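Local coordinates for amino acid adenylation domain-containing protein (Bacillus stratosphericus LAMA 585, PDB 6ULY), which probably selects an alpha-keto acid and activates it as an acyl adenylate, serving as the adenylation domain of a nonribosomal depsipeptide synthetase module, at residues L216-L221 with L254-W259; T33-S38 with E240-R245; T416-Y421 with E430-D435. All coordinates share one frame; numbering follows the deposited sequence.

Contact 1 of 3, residues L216-L221 with L254-W259; sequences LDWMPL and LRWLDW. With SO4 (sulfate ion), chain N; SO4 (sulfate ion), chain O.
The indole of Trp256 receives Trp218 over one face and Leu216 at its edge. Trp218 NE1 stands 3.3 Å above the Trp256 plane, offset toward the rim. The two five-membered rings have centroids 4.4 Å apart and planes at 90°, which defines a T-shaped (edge-to-face) stack with Trp218 supplying the edge. One face of Trp218 is covered by Met219 CG, near the rim, and Phe249 stacks on this indole from beyond the two segments. Trp259 has the backbone oxygen of Arg255 over one face. This is a helix-on-sheet contact of the alpha/beta adenylate-forming fold: helix 255-262 packs on the end of parallel strand 214-217 and the turn that follows it.

The two indole nitrogens come close, but both are donors and do not bond to each other. Trp256 NE1 instead donates to Thr268 OG1, a hydroxyl that also bonds Leu216 O and so ties the indole to the strand. Trp218 CG sits between its backbone N and carbonyl carbon (chi1 53°), the crowded position. Trp218 NE1 and CD1 form the edge that meets Trp256. Trp218 CB approaches Trp259 CZ3 at 3.9 Å, the two side chains crossing at about a right angle. Leu216 CD2 lies 4.0 Å from Trp256 CD1, at the ring edge, and 3.4 Å from Trp259 CB.

Near the start of this helix segment the Arg255 chain, extended from CG to NE, carries its guanidinium to two sulfate ions, probably from the crystallisation liquor. On the strand side, Asp217 closes an Asx turn, its OD2 accepting from Met219 N at 2.7 Å on the anti side, 34° out of the carboxylate plane.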
loop_
_atom_site.group_PDB
_atom_site.type_symbol
_atom_site.label_atom_id
_atom_site.label_comp_id
_atom_site.label_asym_id
_atom_site.label_seq_id
_atom_site.Cartn_x
_atom_site.Cartn_y
_atom_site.Cartn_z
ATOM N N LEU A 216 20.263 -21.484 -19.720
ATOM C CA LEU A 216 19.571 -22.296 -18.725
ATOM C C LEU A 216 18.833 -21.374 -17.766
ATOM O O LEU A 216 19.445 -20.488 -17.159
ATOM C CB LEU A 216 20.554 -23.185 -17.957
ATOM C CG LEU A 216 19.950 -23.979 -16.798
ATOM C CD1 LEU A 216 18.878 -24.944 -17.277
ATOM C CD2 LEU A 216 21.046 -24.709 -16.056
ATOM N N ASP A 217 17.526 -21.588 -17.620
ATOM C CA ASP A 217 16.707 -20.779 -16.723
ATOM C C ASP A 217 15.675 -21.671 -16.048
ATOM O O ASP A 217 14.879 -22.328 -16.727
ATOM C CB ASP A 217 16.006 -19.644 -17.479
ATOM C CG ASP A 217 15.473 -18.566 -16.550
ATOM O OD1 ASP A 217 15.109 -17.476 -17.044
ATOM O OD2 ASP A 217 15.443 -18.797 -15.321
ATOM N N TRP A 218 15.691 -21.687 -14.717
ATOM C CA TRP A 218 14.636 -22.307 -13.929
ATOM C C TRP A 218 13.746 -21.291 -13.225
ATOM O O TRP A 218 12.737 -21.683 -12.624
ATOM C CB TRP A 218 15.238 -23.264 -12.886
ATOM C CG TRP A 218 16.296 -22.646 -12.025
ATOM C CD1 TRP A 218 17.648 -22.766 -12.173
ATOM C CD2 TRP A 218 16.090 -21.815 -10.874
ATOM N NE1 TRP A 218 18.296 -22.061 -11.186
ATOM C CE2 TRP A 218 17.361 -21.472 -10.375
ATOM C CE3 TRP A 218 14.955 -21.331 -10.220
ATOM C CZ2 TRP A 218 17.528 -20.657 -9.261
ATOM C CZ3 TRP A 218 15.121 -20.527 -9.112
ATOM C CH2 TRP A 218 16.398 -20.199 -8.641
ATOM N N MET A 219 14.082 -20.007 -13.284
ATOM C CA MET A 219 13.249 -18.995 -12.660
ATOM C C MET A 219 11.906 -18.897 -13.385
ATOM O O MET A 219 11.815 -19.175 -14.584
ATOM C CB MET A 219 13.959 -17.646 -12.673
ATOM C CG MET A 219 14.997 -17.500 -11.573
ATOM S SD MET A 219 14.240 -17.401 -9.938
ATOM C CE MET A 219 13.464 -15.782 -10.016
ATOM N N PRO A 220 10.846 -18.502 -12.678
ATOM C CA PRO A 220 9.519 -18.444 -13.307
ATOM C C PRO A 220 9.486 -17.517 -14.514
ATOM O O PRO A 220 10.043 -16.417 -14.498
ATOM C CB PRO A 220 8.616 -17.911 -12.185
ATOM C CG PRO A 220 9.355 -18.174 -10.925
ATOM C CD PRO A 220 10.807 -18.073 -11.269
ATOM N N LEU A 221 8.792 -17.967 -15.561
ATOM C CA LEU A 221 8.544 -17.131 -16.729
ATOM C C LEU A 221 7.605 -15.972 -16.429
ATOM O O LEU A 221 7.473 -15.072 -17.266
ATOM C CB LEU A 221 7.965 -17.972 -17.866
ATOM C CG LEU A 221 8.929 -18.925 -18.571
ATOM C CD1 LEU A 221 8.162 -19.811 -19.545
ATOM C CD2 LEU A 221 10.029 -18.148 -19.287
ATOM N N LEU A 254 21.033 -28.429 -6.057
ATOM C CA LEU A 254 22.184 -28.921 -6.808
ATOM C C LEU A 254 21.822 -29.317 -8.232
ATOM O O LEU A 254 22.726 -29.480 -9.059
ATOM C CB LEU A 254 22.822 -30.107 -6.087
ATOM C CG LEU A 254 23.609 -29.767 -4.819
ATOM C CD1 LEU A 254 24.209 -31.031 -4.223
ATOM C CD2 LEU A 254 24.695 -28.729 -5.089
ATOM N N ARG A 255 20.534 -29.471 -8.541
ATOM C CA ARG A 255 20.134 -29.688 -9.925
ATOM C C ARG A 255 20.613 -28.566 -10.833
ATOM O O ARG A 255 20.888 -28.801 -12.014
ATOM C CB ARG A 255 18.618 -29.821 -10.014
ATOM C CG ARG A 255 18.129 -31.172 -9.586
ATOM C CD ARG A 255 16.627 -31.225 -9.462
ATOM N NE ARG A 255 16.211 -32.552 -9.036
ATOM C CZ ARG A 255 15.011 -32.851 -8.556
ATOM N NH1 ARG A 255 14.087 -31.910 -8.423
ATOM N NH2 ARG A 255 14.744 -34.101 -8.200
ATOM N N TRP A 256 20.696 -27.340 -10.314
ATOM C CA TRP A 256 21.282 -26.253 -11.089
ATOM C C TRP A 256 22.635 -26.672 -11.645
ATOM O O TRP A 256 22.913 -26.508 -12.839
ATOM C CB TRP A 256 21.420 -25.005 -10.212
ATOM C CG TRP A 256 21.481 -23.700 -10.954
ATOM C CD1 TRP A 256 21.263 -23.491 -12.288
ATOM C CD2 TRP A 256 21.777 -22.413 -10.392
ATOM N NE1 TRP A 256 21.409 -22.159 -12.588
ATOM C CE2 TRP A 256 21.723 -21.475 -11.442
ATOM C CE3 TRP A 256 22.087 -21.967 -9.103
ATOM C CZ2 TRP A 256 21.965 -20.117 -11.241
ATOM C CZ3 TRP A 256 22.328 -20.618 -8.907
ATOM C CH2 TRP A 256 22.264 -19.709 -9.970
ATOM N N LEU A 257 23.493 -27.225 -10.787
ATOM C CA LEU A 257 24.794 -27.693 -11.250
ATOM C C LEU A 257 24.637 -28.773 -12.314
ATOM O O LEU A 257 25.227 -28.681 -13.397
ATOM C CB LEU A 257 25.617 -28.206 -10.068
ATOM C CG LEU A 257 25.874 -27.192 -8.950
ATOM C CD1 LEU A 257 26.899 -27.739 -7.964
ATOM C CD2 LEU A 257 26.332 -25.853 -9.505
ATOM N N ASP A 258 23.834 -29.803 -12.026
ATOM C CA ASP A 258 23.618 -30.873 -12.999
ATOM C C ASP A 258 23.199 -30.309 -14.346
ATOM O O ASP A 258 23.665 -30.762 -15.400
ATOM C CB ASP A 258 22.534 -31.834 -12.507
ATOM C CG ASP A 258 22.861 -32.463 -11.180
ATOM O OD1 ASP A 258 24.003 -32.304 -10.700
ATOM O OD2 ASP A 258 21.961 -33.116 -10.619
ATOM N N TRP A 259 22.290 -29.334 -14.324
ATOM C CA TRP A 259 21.731 -28.798 -15.557
ATOM C C TRP A 259 22.782 -28.016 -16.334
ATOM O O TRP A 259 22.950 -28.215 -17.542
ATOM C CB TRP A 259 20.523 -27.920 -15.230
ATOM C CG TRP A 259 19.337 -28.680 -14.682
ATOM C CD1 TRP A 259 19.046 -30.000 -14.877
ATOM C CD2 TRP A 259 18.288 -28.158 -13.850
ATOM N NE1 TRP A 259 17.879 -30.330 -14.228
ATOM C CE2 TRP A 259 17.398 -29.220 -13.585
ATOM C CE3 TRP A 259 18.016 -26.897 -13.303
ATOM C CZ2 TRP A 259 16.256 -29.060 -12.803
ATOM C CZ3 TRP A 259 16.878 -26.742 -12.522
ATOM C CH2 TRP A 259 16.014 -27.819 -12.280
HETATM S S SO4 N . 11.595 -33.898 -6.414
HETATM O O1 SO4 N . 11.947 -32.590 -6.888
HETATM O O2 SO4 N . 10.278 -33.858 -5.838
HETATM O O3 SO4 N . 11.608 -34.824 -7.513
HETATM O O4 SO4 N . 12.542 -34.320 -5.418
HETATM S S SO4 O . 15.604 -36.814 -10.805
HETATM O O1 SO4 O . 15.864 -35.520 -11.369
HETATM O O2 SO4 O . 15.977 -36.815 -9.419
HETATM O O3 SO4 O . 14.206 -37.117 -10.927
HETATM O O4 SO4 O . 16.371 -37.802 -11.506
#

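Contact 2 of 3, residues T33-S38 with E240-R245. With SO4 (sulfate ion), chain D; SO4 (sulfate ion), chain O.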
loop_
_atom_site.group_PDB
_atom_site.type_symbol
_atom_site.label_atom_id
_atom_site.label_comp_id
_atom_site.label_asym_id
_atom_site.label_seq_id
_atom_site.Cartn_x
_atom_site.Cartn_y
_atom_site.Cartn_z
ATOM N N THR A 33 14.518 -26.477 -24.931
ATOM C CA THR A 33 14.547 -27.810 -24.345
ATOM C C THR A 33 14.012 -27.714 -22.925
ATOM O O THR A 33 14.576 -26.994 -22.095
ATOM C CB THR A 33 15.960 -28.400 -24.349
ATOM O OG1 THR A 33 16.672 -27.944 -25.505
ATOM C CG2 THR A 33 15.894 -29.912 -24.382
ATOM N N TYR A 34 12.928 -28.434 -22.655
ATOM C CA TYR A 34 12.277 -28.434 -21.353
ATOM C C TYR A 34 12.713 -29.667 -20.572
ATOM O O TYR A 34 12.519 -30.798 -21.031
ATOM C CB TYR A 34 10.759 -28.410 -21.521
ATOM C CG TYR A 34 10.279 -27.279 -22.393
ATOM C CD1 TYR A 34 10.035 -26.022 -21.858
ATOM C CD2 TYR A 34 10.078 -27.463 -23.755
ATOM C CE1 TYR A 34 9.598 -24.984 -22.648
ATOM C CE2 TYR A 34 9.639 -26.426 -24.558
ATOM C CZ TYR A 34 9.402 -25.185 -23.992
ATOM O OH TYR A 34 8.963 -24.141 -24.771
ATOM N N ILE A 35 13.295 -29.447 -19.397
ATOM C CA ILE A 35 13.765 -30.545 -18.562
ATOM C C ILE A 35 12.577 -31.176 -17.851
ATOM O O ILE A 35 11.722 -30.475 -17.297
ATOM C CB ILE A 35 14.818 -30.056 -17.555
ATOM C CG1 ILE A 35 15.989 -29.412 -18.303
ATOM C CG2 ILE A 35 15.281 -31.217 -16.667
ATOM C CD1 ILE A 35 17.184 -29.070 -17.433
ATOM N N VAL A 36 12.519 -32.505 -17.870
ATOM C CA VAL A 36 11.520 -33.260 -17.131
ATOM C C VAL A 36 12.127 -33.941 -15.911
ATOM O O VAL A 36 11.530 -33.934 -14.832
ATOM C CB VAL A 36 10.827 -34.290 -18.049
ATOM C CG1 VAL A 36 9.805 -35.102 -17.266
ATOM C CG2 VAL A 36 10.168 -33.591 -19.233
ATOM N N ASN A 37 13.310 -34.526 -16.061
ATOM C CA ASN A 37 14.033 -35.136 -14.952
ATOM C C ASN A 37 15.482 -35.327 -15.393
ATOM O O ASN A 37 15.894 -34.840 -16.451
ATOM C CB ASN A 37 13.373 -36.451 -14.521
ATOM C CG ASN A 37 13.227 -37.435 -15.665
ATOM O OD1 ASN A 37 14.217 -37.924 -16.209
ATOM N ND2 ASN A 37 11.986 -37.739 -16.030
ATOM N N SER A 38 16.259 -36.045 -14.578
ATOM C CA SER A 38 17.682 -36.209 -14.855
ATOM C C SER A 38 17.946 -36.944 -16.164
ATOM O O SER A 38 19.045 -36.821 -16.719
ATOM C CB SER A 38 18.352 -36.958 -13.702
ATOM O OG SER A 38 17.860 -38.284 -13.606
ATOM N N GLU A 240 20.205 -21.263 -28.196
ATOM C CA GLU A 240 19.600 -22.416 -27.545
ATOM C C GLU A 240 19.293 -22.078 -26.093
ATOM O O GLU A 240 20.148 -21.541 -25.381
ATOM C CB GLU A 240 20.546 -23.617 -27.615
ATOM C CG GLU A 240 19.842 -24.953 -27.720
ATOM C CD GLU A 240 19.281 -25.195 -29.102
ATOM O OE1 GLU A 240 20.021 -24.981 -30.084
ATOM O OE2 GLU A 240 18.100 -25.591 -29.206
ATOM N N GLN A 241 18.078 -22.392 -25.647
ATOM C CA GLN A 241 17.675 -22.104 -24.275
ATOM C C GLN A 241 17.014 -23.330 -23.662
ATOM O O GLN A 241 16.158 -23.963 -24.286
ATOM C CB GLN A 241 16.739 -20.882 -24.208
ATOM C CG GLN A 241 15.423 -21.023 -24.965
ATOM C CD GLN A 241 14.533 -19.790 -24.828
ATOM O OE1 GLN A 241 13.987 -19.519 -23.755
ATOM N NE2 GLN A 241 14.381 -19.040 -25.916
ATOM N N ILE A 242 17.418 -23.656 -22.436
ATOM C CA ILE A 242 16.891 -24.795 -21.693
ATOM C C ILE A 242 16.059 -24.264 -20.534
ATOM O O ILE A 242 16.532 -23.437 -19.747
ATOM C CB ILE A 242 18.019 -25.713 -21.193
ATOM C CG1 ILE A 242 18.704 -26.406 -22.375
ATOM C CG2 ILE A 242 17.487 -26.749 -20.214
ATOM C CD1 ILE A 242 20.037 -25.804 -22.749
ATOM N N ARG A 243 14.829 -24.752 -20.427
ATOM C CA ARG A 243 13.898 -24.350 -19.384
ATOM C C ARG A 243 13.732 -25.486 -18.385
ATOM O O ARG A 243 13.506 -26.636 -18.777
ATOM C CB ARG A 243 12.543 -23.968 -19.986
ATOM C CG ARG A 243 12.503 -22.580 -20.632
ATOM C CD ARG A 243 12.683 -21.455 -19.613
ATOM N NE ARG A 243 11.936 -21.691 -18.380
ATOM C CZ ARG A 243 11.871 -20.838 -17.360
ATOM N NH1 ARG A 243 12.501 -19.670 -17.414
ATOM N NH2 ARG A 243 11.169 -21.160 -16.282
ATOM N N ALA A 244 13.863 -25.160 -17.102
ATOM C CA ALA A 244 13.581 -26.083 -16.015
ATOM C C ALA A 244 12.463 -25.519 -15.148
ATOM O O ALA A 244 12.198 -24.313 -15.143
ATOM C CB ALA A 244 14.830 -26.342 -15.163
ATOM N N ARG A 245 11.799 -26.410 -14.417
ATOM C CA ARG A 245 10.743 -25.993 -13.511
ATOM C C ARG A 245 11.343 -25.422 -12.235
ATOM O O ARG A 245 12.300 -25.970 -11.678
ATOM C CB ARG A 245 9.816 -27.160 -13.180
ATOM C CG ARG A 245 9.022 -27.665 -14.373
ATOM C CD ARG A 245 7.618 -28.094 -13.968
ATOM N NE ARG A 245 6.867 -28.652 -15.091
ATOM C CZ ARG A 245 5.597 -29.043 -15.028
ATOM N NH1 ARG A 245 4.921 -28.938 -13.893
ATOM N NH2 ARG A 245 5.000 -29.541 -16.104
HETATM S S SO4 D . 7.393 -28.518 -18.875
HETATM O O1 SO4 D . 5.982 -28.815 -18.863
HETATM O O2 SO4 D . 7.747 -27.665 -17.770
HETATM O O3 SO4 D . 7.721 -27.853 -20.104
HETATM O O4 SO4 D . 8.158 -29.719 -18.787
HETATM S S SO4 O . 15.604 -36.814 -10.805
HETATM O O1 SO4 O . 15.864 -35.520 -11.369
HETATM O O2 SO4 O . 15.977 -36.815 -9.419
HETATM O O3 SO4 O . 14.206 -37.117 -10.927
HETATM O O4 SO4 O . 16.371 -37.802 -11.506
#
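Gln241 O takes the N-H of Thr33 at 3.1 Å, opening a parallel ladder between strands 31-35 and 240-243. The directions of the short segments differ by 22°, and the bridges pair Thr33 with Ile242 and Tyr34 with Arg243.

Ile242 lies side by side with Thr33, its CG1 3.9 Å from Thr33 CB. Its other branch, CG2, is anti to the backbone N and reaches Ile35 CG1 at 3.6 Å, so the two branches of this one side chain serve both threonine and isoleucine.

Arg243 bonds twice through its backbone. Its N donates to Thr33 O at 2.8 Å, and its O receives Ile35 N at 2.9 Å. The side chain of Arg243 lies on the Tyr34 face of the sheet, where its CB is 3.7 Å from Tyr34 CD1. The chain bends at chi2 and chi3, and its NH2 is hydrogen-bonded to Met219 O.

Ala244 adds its CB beside Ile35 CD1, a looser approach at 4.3 Å. Arg245, at the N-cap position before helix 246-251, grips a sulfate ion with NE and NH2; that ion touches Tyr34 and is also bonded by Ser77, Asn78 and His79, at the start of helix 78-91.

Strand 240-243 thus runs inside the mixed sheet of the adenylate-forming fold, with strand 31-35 on one flank and strand 214-217 on the other. Beyond 31-35 the antiparallel strand 41-45 ends the sheet, while helix 255-262 packs Trp259 onto Ile35 and Ala244.

Contact 3 of 3, residues T416-Y421 with E430-D435; sequences TTMKGY and EVFQAD
Phe432 and Thr417 reach toward each other tip to tip, with Thr417 CG2 3.4 Å from Phe432 CE1. Phe432 follows the last turn of helix 425-431, and the far rim of its ring pushes into the bend 417-420. Lys419 O meets that ring at its edge, near the plane, 3.7 Å from Phe432 CE2. The same ring atom lies 3.8 Å from Gly420 CA. Gly420 adopts phi 139°, a backbone conformation suited to glycine, and its CA packs against the ring.

Met418 crosses Phe432 obliquely. Beyond CG its chain is extended (chi2 166°, chi3 -179°), which carries the terminal methyl to Phe432 CZ, 3.8 Å from Met418 CE. That methyl also stands 3.6 Å above the centre of the Tyr421 ring, so it is held between two aromatic groups.

Val431 completes the cluster. Its CG2 lies over one face of the Phe432 ring, offset toward the rim, and 4.1 Å from Met418 CE, while its CG1 comes to the edge of Tyr421, 3.8 Å from Tyr421 OH. The polar end of Tyr421 is bonded to Glu335. Outside the segments, Phe438 touches Met418, Val431 and Phe432, and Phe432 O makes a weak hydrogen bond to Lys119 of the second subunit.

The side chain of Tyr421 is about 8 Å from the bound keto acyl adenylate. The sequence leading to Gly420-Tyr421 is consistent with the conserved A6 core motif of adenylation domains, here pinned to the end of the helix that follows it.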
loop_
_atom_site.group_PDB
_atom_site.type_symbol
_atom_site.label_atom_id
_atom_site.label_comp_id
_atom_site.label_asym_id
_atom_site.label_seq_id
_atom_site.Cartn_x
_atom_site.Cartn_y
_atom_site.Cartn_z
ATOM N N THR A 416 12.805 1.541 -22.380
ATOM C CA THR A 416 12.331 0.252 -21.894
ATOM C C THR A 416 11.179 0.383 -20.909
ATOM O O THR A 416 10.704 -0.634 -20.392
ATOM C CB THR A 416 13.476 -0.518 -21.227
ATOM O OG1 THR A 416 13.779 0.076 -19.960
ATOM C CG2 THR A 416 14.724 -0.500 -22.091
ATOM N N THR A 417 10.722 1.602 -20.640
ATOM C CA THR A 417 9.714 1.816 -19.613
ATOM C C THR A 417 8.346 1.340 -20.089
ATOM O O THR A 417 7.987 1.487 -21.260
ATOM C CB THR A 417 9.659 3.297 -19.232
ATOM O OG1 THR A 417 10.917 3.696 -18.671
ATOM C CG2 THR A 417 8.567 3.554 -18.216
ATOM N N MET A 418 7.587 0.757 -19.164
ATOM C CA MET A 418 6.232 0.309 -19.445
ATOM C C MET A 418 5.368 1.457 -19.959
ATOM O O MET A 418 5.673 2.637 -19.770
ATOM C CB MET A 418 5.596 -0.256 -18.174
ATOM C CG MET A 418 5.566 0.752 -17.032
ATOM S SD MET A 418 4.478 0.295 -15.669
ATOM C CE MET A 418 4.693 1.707 -14.597
ATOM N N LYS A 419 4.250 1.093 -20.597
ATOM C CA LYS A 419 3.218 2.085 -20.872
ATOM C C LYS A 419 2.643 2.647 -19.579
ATOM O O LYS A 419 2.199 3.800 -19.544
ATOM C CB LYS A 419 2.087 1.479 -21.702
ATOM C CG LYS A 419 2.461 1.046 -23.102
ATOM C CD LYS A 419 1.201 0.737 -23.894
ATOM C CE LYS A 419 1.515 0.163 -25.260
ATOM N NZ LYS A 419 0.274 -0.092 -26.044
ATOM N N GLY A 420 2.632 1.846 -18.517
ATOM C CA GLY A 420 2.071 2.254 -17.247
ATOM C C GLY A 420 1.285 1.136 -16.596
ATOM O O GLY A 420 1.056 0.087 -17.212
ATOM N N TYR A 421 0.894 1.339 -15.343
ATOM C CA TYR A 421 0.015 0.395 -14.674
ATOM C C TYR A 421 -1.381 0.475 -15.278
ATOM O O TYR A 421 -1.919 1.563 -15.504
ATOM C CB TYR A 421 -0.047 0.684 -13.177
ATOM C CG TYR A 421 1.294 0.685 -12.485
ATOM C CD1 TYR A 421 2.078 -0.464 -12.437
ATOM C CD2 TYR A 421 1.772 1.832 -11.861
ATOM C CE1 TYR A 421 3.299 -0.466 -11.799
ATOM C CE2 TYR A 421 2.992 1.837 -11.218
ATOM C CZ TYR A 421 3.752 0.688 -11.192
ATOM O OH TYR A 421 4.967 0.697 -10.552
ATOM N N GLU A 430 2.536 8.697 -9.746
ATOM C CA GLU A 430 3.529 8.559 -8.687
ATOM C C GLU A 430 4.891 8.133 -9.227
ATOM O O GLU A 430 5.924 8.539 -8.680
ATOM C CB GLU A 430 3.044 7.545 -7.649
ATOM C CG GLU A 430 1.861 8.014 -6.804
ATOM C CD GLU A 430 1.273 6.899 -5.948
ATOM O OE1 GLU A 430 1.736 5.745 -6.065
ATOM O OE2 GLU A 430 0.344 7.174 -5.161
ATOM N N VAL A 431 4.923 7.317 -10.283
ATOM C CA VAL A 431 6.178 6.739 -10.756
ATOM C C VAL A 431 6.730 7.526 -11.939
ATOM O O VAL A 431 7.949 7.639 -12.099
ATOM C CB VAL A 431 6.010 5.251 -11.129
ATOM C CG1 VAL A 431 5.510 4.456 -9.937
ATOM C CG2 VAL A 431 5.074 5.084 -12.329
ATOM N N PHE A 432 5.852 8.064 -12.782
ATOM C CA PHE A 432 6.280 8.828 -13.956
ATOM C C PHE A 432 6.447 10.288 -13.546
ATOM O O PHE A 432 5.477 11.048 -13.499
ATOM C CB PHE A 432 5.280 8.680 -15.098
ATOM C CG PHE A 432 5.224 7.293 -15.697
ATOM C CD1 PHE A 432 6.333 6.460 -15.681
ATOM C CD2 PHE A 432 4.055 6.827 -16.281
ATOM C CE1 PHE A 432 6.274 5.189 -16.229
ATOM C CE2 PHE A 432 3.991 5.557 -16.832
ATOM C CZ PHE A 432 5.101 4.740 -16.807
ATOM N N GLN A 433 7.684 10.682 -13.245
ATOM C CA GLN A 433 7.991 12.054 -12.877
ATOM C C GLN A 433 8.237 12.879 -14.141
ATOM O O GLN A 433 8.160 12.378 -15.265
ATOM C CB GLN A 433 9.197 12.099 -11.938
ATOM C CG GLN A 433 9.119 11.132 -10.751
ATOM C CD GLN A 433 8.070 11.522 -9.718
ATOM O OE1 GLN A 433 7.167 12.312 -9.994
ATOM N NE2 GLN A 433 8.189 10.962 -8.518
ATOM N N ALA A 434 8.539 14.161 -13.959
ATOM C CA ALA A 434 8.674 15.060 -15.097
ATOM C C ALA A 434 9.938 14.762 -15.893
ATOM O O ALA A 434 10.978 14.404 -15.334
ATOM C CB ALA A 434 8.693 16.515 -14.628
ATOM N N ASP A 435 9.831 14.913 -17.214
ATOM C CA ASP A 435 10.972 14.830 -18.119
ATOM C C ASP A 435 11.400 13.386 -18.355
ATOM O O ASP A 435 12.569 13.123 -18.657
ATOM C CB ASP A 435 12.146 15.653 -17.581
ATOM C CG ASP A 435 13.153 16.009 -18.663
ATOM O OD1 ASP A 435 12.761 16.679 -19.642
ATOM O OD2 ASP A 435 14.334 15.619 -18.535
#

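How the contacts relate
From the N terminus, contact 2 opens first at 33-38 and closes only at 240-245, bringing two distant strands side by side in the large mixed sheet. Contact 1 opens at 216-221, within that long span, and closes at 254-259, beyond it, so the two loops cross. They also touch: Asp217 N lies 3.0 Å from Ile242 O, a probable hydrogen bond between neighbouring strands. Together they join three strands and helix 255-262. Contact 3 comes later in series, closing a short loop through helix 425-431 on the opposite side of the chain's centre, its centre about 33 Å from that of contact 1.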